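Local coordinates for 373aa long hypothetical citrate synthase (Sulfolobus tokodaii, PDB 1VGP), which is of unproven function but probably belongs with the citrate synthase-type proteins, mainly helical and assembled from two copies of the same chain, at residues K80-V85 and A129-L134; T97-L102 and S122-I127. All blocks are in the same frame, centred on the assembly; numbering follows the deposited sequence.

Contact 1: K80-V85 and A129-L134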
loop_
_atom_site.group_PDB
_atom_site.type_symbol
_atom_site.label_atom_id
_atom_site.label_comp_id
_atom_site.label_asym_id
_atom_site.label_seq_id
_atom_site.Cartn_x
_atom_site.Cartn_y
_atom_site.Cartn_z
ATOM N N LYS A 80 11.412 19.303 -6.406
ATOM C CA LYS A 80 10.444 20.294 -6.864
ATOM C C LYS A 80 9.117 20.089 -6.144
ATOM O O LYS A 80 8.465 21.040 -5.699
ATOM C CB LYS A 80 10.256 20.131 -8.372
ATOM C CG LYS A 80 9.400 21.176 -9.044
ATOM C CD LYS A 80 9.734 21.207 -10.527
ATOM C CE LYS A 80 8.632 21.857 -11.368
ATOM N NZ LYS A 80 8.371 23.281 -11.004
ATOM N N PHE A 81 8.733 18.822 -6.040
ATOM C CA PHE A 81 7.558 18.426 -5.283
ATOM C C PHE A 81 7.622 18.975 -3.864
ATOM O O PHE A 81 6.651 19.546 -3.365
ATOM C CB PHE A 81 7.460 16.895 -5.239
ATOM C CG PHE A 81 6.510 16.377 -4.196
ATOM C CD1 PHE A 81 5.151 16.693 -4.245
ATOM C CD2 PHE A 81 6.975 15.562 -3.163
ATOM C CE1 PHE A 81 4.269 16.206 -3.286
ATOM C CE2 PHE A 81 6.103 15.071 -2.203
ATOM C CZ PHE A 81 4.743 15.394 -2.262
ATOM N N LEU A 82 8.770 18.792 -3.218
ATOM C CA LEU A 82 8.881 19.091 -1.803
ATOM C C LEU A 82 8.672 20.581 -1.543
ATOM O O LEU A 82 7.857 20.966 -0.694
ATOM C CB LEU A 82 10.240 18.641 -1.266
ATOM C CG LEU A 82 10.435 17.118 -1.207
ATOM C CD1 LEU A 82 11.813 16.790 -0.671
ATOM C CD2 LEU A 82 9.369 16.494 -0.322
ATOM N N ARG A 83 9.387 21.425 -2.285
ATOM C CA ARG A 83 9.296 22.857 -2.036
ATOM C C ARG A 83 8.030 23.485 -2.608
ATOM O O ARG A 83 7.630 24.572 -2.192
ATOM C CB ARG A 83 10.526 23.601 -2.569
ATOM C CG ARG A 83 11.242 22.962 -3.729
ATOM C CD ARG A 83 12.171 23.985 -4.374
ATOM N NE ARG A 83 13.583 23.607 -4.334
ATOM C CZ ARG A 83 14.491 24.174 -3.541
ATOM N NH1 ARG A 83 14.122 25.045 -2.605
ATOM N NH2 ARG A 83 15.777 23.880 -3.689
ATOM N N GLU A 84 7.393 22.794 -3.545
ATOM C CA GLU A 84 6.174 23.313 -4.142
ATOM C C GLU A 84 4.932 22.930 -3.345
ATOM O O GLU A 84 3.906 23.599 -3.434
ATOM C CB GLU A 84 6.040 22.820 -5.582
ATOM C CG GLU A 84 6.685 23.737 -6.611
ATOM C CD GLU A 84 5.996 23.682 -7.965
ATOM O OE1 GLU A 84 4.746 23.834 -8.006
ATOM O OE2 GLU A 84 6.695 23.486 -8.989
ATOM N N VAL A 85 5.037 21.865 -2.558
ATOM C CA VAL A 85 3.876 21.255 -1.921
ATOM C C VAL A 85 3.309 22.046 -0.730
ATOM O O VAL A 85 4.027 22.777 -0.041
ATOM C CB VAL A 85 4.210 19.805 -1.457
ATOM C CG1 VAL A 85 5.120 19.832 -0.222
ATOM C CG2 VAL A 85 2.929 19.040 -1.179
ATOM N N ALA A 129 14.521 15.191 6.058
ATOM C CA ALA A 129 15.213 16.414 6.463
ATOM C C ALA A 129 14.855 17.596 5.550
ATOM O O ALA A 129 14.614 18.710 6.029
ATOM C CB ALA A 129 16.728 16.189 6.464
ATOM N N ASN A 130 14.815 17.346 4.240
ATOM C CA ASN A 130 14.524 18.390 3.261
ATOM C C ASN A 130 13.152 18.996 3.495
ATOM O O ASN A 130 12.966 20.207 3.385
ATOM C CB ASN A 130 14.588 17.824 1.844
ATOM C CG ASN A 130 16.002 17.796 1.290
ATOM O OD1 ASN A 130 16.214 17.499 0.110
ATOM N ND2 ASN A 130 16.981 18.107 2.142
ATOM N N TYR A 131 12.181 18.156 3.824
ATOM C CA TYR A 131 10.839 18.666 4.035
ATOM C C TYR A 131 10.764 19.500 5.305
ATOM O O TYR A 131 10.058 20.510 5.348
ATOM C CB TYR A 131 9.825 17.524 4.124
ATOM C CG TYR A 131 8.404 18.036 4.174
ATOM C CD1 TYR A 131 7.915 18.887 3.179
ATOM C CD2 TYR A 131 7.559 17.707 5.231
ATOM C CE1 TYR A 131 6.619 19.397 3.243
ATOM C CE2 TYR A 131 6.263 18.208 5.307
ATOM C CZ TYR A 131 5.802 19.051 4.311
ATOM O OH TYR A 131 4.514 19.538 4.378
ATOM N N ALA A 132 11.494 19.069 6.333
ATOM C CA ALA A 132 11.492 19.748 7.618
ATOM C C ALA A 132 12.045 21.173 7.500
ATOM O O ALA A 132 11.517 22.107 8.117
ATOM C CB ALA A 132 12.308 18.948 8.627
ATOM N N ARG A 133 13.101 21.339 6.704
ATOM C CA ARG A 133 13.673 22.657 6.451
ATOM C C ARG A 133 12.708 23.511 5.646
ATOM O O ARG A 133 12.328 24.606 6.059
ATOM C CB ARG A 133 14.983 22.522 5.676
ATOM C CG ARG A 133 15.959 21.511 6.256
ATOM C CD ARG A 133 16.931 22.178 7.209
ATOM N NE ARG A 133 17.533 23.364 6.616
ATOM C CZ ARG A 133 18.447 24.117 7.217
ATOM N NH1 ARG A 133 18.934 23.760 8.400
ATOM N NH2 ARG A 133 18.867 25.233 6.639
ATOM N N LEU A 134 12.320 23.000 4.484
ATOM C CA LEU A 134 11.361 23.681 3.619
ATOM C C LEU A 134 10.118 24.106 4.394
ATOM O O LEU A 134 9.589 25.193 4.197
ATOM C CB LEU A 134 10.959 22.754 2.473
ATOM C CG LEU A 134 11.686 22.909 1.138
ATOM C CD1 LEU A 134 13.052 23.537 1.340
ATOM C CD2 LEU A 134 11.810 21.539 0.485
#
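Leu82 and Leu134 carry the apolar part of this contact, where the C-terminal turns of helix 76-84 lie against the end of helix 113-135. The two segments run in nearly the same direction, 29° apart, with axes 9.6 Å from each other at closest approach. Leu134 CD2 sits 3.7 Å from Leu82 CB, and from the same place it packs on the backbone and CB of Arg83. Further out on Leu82, whose CG is anti to the carbonyl carbon, CD1 continues extended (chi2 180°) to 3.9 Å from Asn130 CB, the two side chains crossing at about a right angle. Val85, just past the helix end, places CG1 3.8 Å from Tyr131 CE1, approaching the ring obliquely.

The polar groups that bond outside the two segments surround this core. Leu82 O accepts a hydrogen bond from Lys87 NZ; it also lies near the plane of the Tyr131 ring, at its edge, 4.4 Å from Tyr131 CD1. Tyr131 OH is bonded to Arg86 O, which ties the phenol to the chain just beyond 80-85. Arg83 offers CB to Leu134, while its NH1 forms a salt bridge with Asp139. Set apart from these is a salt bridge within helix 76-84: Lys80 NZ reaches Glu84 OE2 at 2.6 Å, one turn on, beside the second subunit.

Cohesion between the two segments is therefore apolar, through methyl groups, methylenes and one ring; the charged and hydroxyl ends are fastened around it, on the loops that follow each helix and at the subunit interface.

Contact 2: T97-L102 and S122-I127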
loop_
_atom_site.group_PDB
_atom_site.type_symbol
_atom_site.label_atom_id
_atom_site.label_comp_id
_atom_site.label_asym_id
_atom_site.label_seq_id
_atom_site.Cartn_x
_atom_site.Cartn_y
_atom_site.Cartn_z
ATOM N N THR A 97 4.238 9.958 -0.884
ATOM C CA THR A 97 4.213 10.497 -2.227
ATOM C C THR A 97 5.617 10.505 -2.847
ATOM O O THR A 97 5.811 10.117 -4.014
ATOM C CB THR A 97 3.630 11.926 -2.209
ATOM O OG1 THR A 97 2.416 11.929 -1.451
ATOM C CG2 THR A 97 3.323 12.407 -3.617
ATOM N N ALA A 98 6.604 10.937 -2.067
ATOM C CA ALA A 98 7.964 11.049 -2.574
ATOM C C ALA A 98 8.487 9.680 -3.004
ATOM O O ALA A 98 9.113 9.543 -4.057
ATOM C CB ALA A 98 8.853 11.653 -1.514
ATOM N N VAL A 99 8.240 8.662 -2.186
ATOM C CA VAL A 99 8.667 7.309 -2.535
ATOM C C VAL A 99 7.965 6.856 -3.819
ATOM O O VAL A 99 8.560 6.207 -4.675
ATOM C CB VAL A 99 8.347 6.315 -1.388
ATOM C CG1 VAL A 99 8.724 4.888 -1.798
ATOM C CG2 VAL A 99 9.091 6.729 -0.125
ATOM N N SER A 100 6.692 7.210 -3.941
ATOM C CA SER A 100 5.923 6.895 -5.136
ATOM C C SER A 100 6.555 7.561 -6.356
ATOM O O SER A 100 6.705 6.938 -7.407
ATOM C CB SER A 100 4.483 7.379 -4.973
ATOM O OG SER A 100 3.692 6.988 -6.076
ATOM N N LEU A 101 6.922 8.833 -6.208
ATOM C CA LEU A 101 7.575 9.576 -7.281
ATOM C C LEU A 101 8.928 8.958 -7.608
ATOM O O LEU A 101 9.303 8.829 -8.775
ATOM C CB LEU A 101 7.753 11.044 -6.879
ATOM C CG LEU A 101 6.468 11.860 -6.761
ATOM C CD1 LEU A 101 6.674 13.039 -5.827
ATOM C CD2 LEU A 101 6.048 12.333 -8.138
ATOM N N LEU A 102 9.660 8.564 -6.575
ATOM C CA LEU A 102 10.944 7.917 -6.786
ATOM C C LEU A 102 10.785 6.718 -7.713
ATOM O O LEU A 102 11.638 6.468 -8.565
ATOM C CB LEU A 102 11.541 7.486 -5.448
ATOM C CG LEU A 102 12.331 8.583 -4.723
ATOM C CD1 LEU A 102 12.816 8.085 -3.367
ATOM C CD2 LEU A 102 13.515 8.995 -5.586
ATOM N N SER A 122 18.525 4.944 1.574
ATOM C CA SER A 122 19.421 6.070 1.721
ATOM C C SER A 122 18.747 7.422 1.479
ATOM O O SER A 122 19.220 8.454 1.965
ATOM C CB SER A 122 20.599 5.914 0.773
ATOM O OG SER A 122 20.603 6.970 -0.163
ATOM N N LYS A 123 17.645 7.421 0.736
ATOM C CA LYS A 123 16.963 8.667 0.402
ATOM C C LYS A 123 15.910 9.092 1.419
ATOM O O LYS A 123 15.510 10.257 1.440
ATOM C CB LYS A 123 16.303 8.561 -0.974
ATOM C CG LYS A 123 17.281 8.647 -2.140
ATOM C CD LYS A 123 16.666 8.088 -3.401
ATOM C CE LYS A 123 17.575 8.308 -4.589
ATOM N NZ LYS A 123 18.499 7.167 -4.772
ATOM N N PHE A 124 15.447 8.160 2.252
ATOM C CA PHE A 124 14.407 8.484 3.227
ATOM C C PHE A 124 14.832 9.675 4.070
ATOM O O PHE A 124 14.109 10.660 4.181
ATOM C CB PHE A 124 14.109 7.285 4.135
ATOM C CG PHE A 124 12.947 6.445 3.675
ATOM C CD1 PHE A 124 11.762 6.423 4.397
ATOM C CD2 PHE A 124 13.040 5.678 2.516
ATOM C CE1 PHE A 124 10.685 5.644 3.973
ATOM C CE2 PHE A 124 11.968 4.897 2.084
ATOM C CZ PHE A 124 10.786 4.880 2.812
ATOM N N PRO A 125 16.030 9.608 4.668
ATOM C CA PRO A 125 16.458 10.741 5.497
ATOM C C PRO A 125 16.525 12.070 4.729
ATOM O O PRO A 125 16.182 13.124 5.273
ATOM C CB PRO A 125 17.814 10.289 6.053
ATOM C CG PRO A 125 18.259 9.180 5.145
ATOM C CD PRO A 125 17.007 8.502 4.696
ATOM N N THR A 126 16.937 12.005 3.461
ATOM C CA THR A 126 16.989 13.180 2.591
ATOM C C THR A 126 15.603 13.766 2.355
ATOM O O THR A 126 15.427 14.984 2.388
ATOM C CB THR A 126 17.608 12.847 1.211
ATOM O OG1 THR A 126 18.713 11.954 1.369
ATOM C CG2 THR A 126 18.101 14.097 0.539
ATOM N N ILE A 127 14.621 12.900 2.106
ATOM C CA ILE A 127 13.231 13.350 1.983
ATOM C C ILE A 127 12.790 14.010 3.287
ATOM O O ILE A 127 12.236 15.107 3.287
ATOM C CB ILE A 127 12.272 12.172 1.696
ATOM C CG1 ILE A 127 12.627 11.515 0.357
ATOM C CG2 ILE A 127 10.832 12.661 1.690
ATOM C CD1 ILE A 127 11.823 10.262 0.058
#
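Helices 91-105 and 113-135 meet here in a buried, wholly apolar helix-helix contact, the two successive helices turning back on each other at 131° in the interior of the largely helical subunit. The short segments approach to 11.0 Å between axes, a spacing bridged by side chains. Ile127 is central: its CD1 lies 3.6 Å from Ala98 CB, and CG2 touches the same methyl at 3.9 Å, so the small residue receives both ends of the isoleucine. With CG1 anti to the carbonyl carbon (chi1 -62°) and CD1 extended beyond it (chi2 174°), the chain reaches across to helix 91-105, and CD1 also meets Leu102 CD1, tip to tip, at 4.2 Å.

Two further pairs lie next to it. Val99 CG2 approaches the far end of the Phe124 ring, 3.9 Å from CZ, on an oblique line. Leu102 spreads both methyls against the lysine chain: Lys123 CD is 3.9 Å from Leu102 CD1 and from CD2 alike. Only the aliphatic part of Lys123 serves this contact, since NZ continues to a salt bridge with Glu71. Pro125 has no N-H to give, and helix 113-135 is kinked here, with the N of Pro125 and of Thr126 unbonded to the preceding turn.

Helix 199-210 covers one part of the contact, its Ile207 touching both Val99 and Phe124. Helix 149-158 packs on Pro125 and Thr126, helix 76-84 lies against Thr97 and Leu101, and Thr97 and Ser100 hydrogen-bond to Ser100 and Thr97 of the second subunit.

Overall arrangement
Contacts 1 and 2 lie with their centres 11 Å apart, on the same side of the chain's centre, and share helix 113-135: contact 2 uses residues 122-127 and contact 1 the next turns, 129-134. Their other partners, helices 76-84 and 91-105, are consecutive, so the order along the chain is 80-85, 97-102, 122-127, 129-134, with contact 2 falling between the two halves of contact 1. Phe81 links segment 80-85 to 97-102, its CZ 3.6 Å from Thr97 CG2. The result is a three-helix group within the citrate synthase family region. Both contacts also touch the second subunit, so the same group helps form the dimer interface.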